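Local coordinates for Dps family protein (Staphylococcus aureus subsp. aureus, PDB 2D5K), which belongs to the ferritin-like Dps family of twelve-subunit cages and probably oxidises and stores iron and compacts the nucleoid, at residues Q6-V9 / K10-Q14. Sequence-based numbering, arbitrary orientation.
Sequences QDVV and KELNQ
V8 and L12 stand one helical turn apart and are joined twice, once through the backbone and once through side chains. L12 N donates to V8 O at 2.8 Å, while V8 CG1 meets L12 CD1 at 4.1 Å, the two side chains running side by side. The same i to i+4 ladder pairs Q6 O with K10 N, V9 O with N13 N, and D7 O with E11 N; this last bond is the longest of the four (3.2 Å, 150° at the hydrogen). D7 O has a second donor in a water that also donates to E11 OE2 at 2.8 Å, so one molecule bridges the carbonyl and the carboxylate. The E11 chain folds back toward that water through its bend at chi2 (-55°), and its CG rests 3.5 Å from D7 O. V9 CG1 packs alongside N13 ND2 at 3.8 Å, yet the amide's polar needs are met elsewhere: OD1 accepts from V71 N and ND2 donates to N69 O, which ties the helix to the segment following helix 38-65. D7 OD2 accepts from N4 N, just upstream. V8 and L12 face S125 of helix 123-147, and L12 also reaches L59 and I63 of helix 38-65. Regular i to i+4 bonding with an apolar inner side formed by V8 and L12 is what is expected of a helix in a ferritin-like four-helix bundle.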
# COMPACT_ATOMS: atom_id res chain seq x y z
N GLN B 6 -28.99 -11.39 -31.06
CA GLN B 6 -30.17 -11.41 -30.20
C GLN B 6 -30.18 -12.66 -29.32
O GLN B 6 -30.55 -12.60 -28.14
CB GLN B 6 -31.44 -11.35 -31.04
CG GLN B 6 -31.62 -10.06 -31.84
CD GLN B 6 -30.49 -9.80 -32.83
OE1 GLN B 6 -30.26 -10.60 -33.74
NE2 GLN B 6 -29.79 -8.69 -32.66
N ASP B 7 -29.80 -13.79 -29.90
CA ASP B 7 -29.76 -15.05 -29.16
C ASP B 7 -28.74 -14.95 -28.03
O ASP B 7 -28.95 -15.49 -26.94
CB ASP B 7 -29.37 -16.22 -30.07
CG ASP B 7 -30.41 -16.51 -31.13
OD1 ASP B 7 -31.62 -16.45 -30.81
OD2 ASP B 7 -30.03 -16.80 -32.28
N VAL B 8 -27.63 -14.27 -28.29
CA VAL B 8 -26.59 -14.11 -27.29
C VAL B 8 -27.07 -13.20 -26.16
O VAL B 8 -26.81 -13.47 -24.99
CB VAL B 8 -25.30 -13.53 -27.91
CG1 VAL B 8 -24.20 -13.45 -26.85
CG2 VAL B 8 -24.84 -14.42 -29.06
N VAL B 9 -27.77 -12.13 -26.51
CA VAL B 9 -28.28 -11.21 -25.49
C VAL B 9 -29.20 -11.97 -24.54
O VAL B 9 -29.20 -11.74 -23.34
CB VAL B 9 -29.06 -10.04 -26.13
CG1 VAL B 9 -29.78 -9.23 -25.06
CG2 VAL B 9 -28.09 -9.14 -26.89
N LYS B 10 -29.98 -12.90 -25.10
CA LYS B 10 -30.89 -13.71 -24.31
C LYS B 10 -30.09 -14.53 -23.30
O LYS B 10 -30.48 -14.67 -22.14
CB LYS B 10 -31.68 -14.64 -25.25
CG LYS B 10 -32.79 -15.44 -24.59
CD LYS B 10 -32.26 -16.61 -23.79
CE LYS B 10 -33.38 -17.57 -23.43
NZ LYS B 10 -34.06 -18.07 -24.65
N GLU B 11 -28.96 -15.08 -23.75
CA GLU B 11 -28.10 -15.88 -22.87
C GLU B 11 -27.45 -14.99 -21.81
O GLU B 11 -27.30 -15.41 -20.66
CB GLU B 11 -27.00 -16.57 -23.69
CG GLU B 11 -27.50 -17.67 -24.62
CD GLU B 11 -28.32 -18.72 -23.90
OE1 GLU B 11 -27.92 -19.13 -22.79
OE2 GLU B 11 -29.37 -19.14 -24.44
N LEU B 12 -27.07 -13.78 -22.20
CA LEU B 12 -26.44 -12.85 -21.26
C LEU B 12 -27.44 -12.44 -20.18
O LEU B 12 -27.10 -12.43 -18.99
CB LEU B 12 -25.92 -11.61 -22.01
CG LEU B 12 -24.66 -11.82 -22.85
CD1 LEU B 12 -24.48 -10.67 -23.84
CD2 LEU B 12 -23.45 -11.94 -21.93
N ASN B 13 -28.66 -12.11 -20.58
CA ASN B 13 -29.67 -11.71 -19.61
C ASN B 13 -30.06 -12.86 -18.68
O ASN B 13 -30.39 -12.64 -17.52
CB ASN B 13 -30.93 -11.15 -20.30
CG ASN B 13 -30.86 -9.65 -20.48
OD1 ASN B 13 -30.34 -8.94 -19.63
ND2 ASN B 13 -31.40 -9.16 -21.60
N GLN B 14 -30.02 -14.08 -19.20
CA GLN B 14 -30.35 -15.25 -18.39
C GLN B 14 -29.40 -15.28 -17.20
O GLN B 14 -29.81 -15.57 -16.07
CB GLN B 14 -30.21 -16.53 -19.20
CG GLN B 14 -30.34 -17.82 -18.39
CD GLN B 14 -31.74 -18.03 -17.83
OE1 GLN B 14 -32.71 -18.16 -18.58
NE2 GLN B 14 -31.85 -18.07 -16.50
O HOH W 1 -30.41 -18.06 -26.76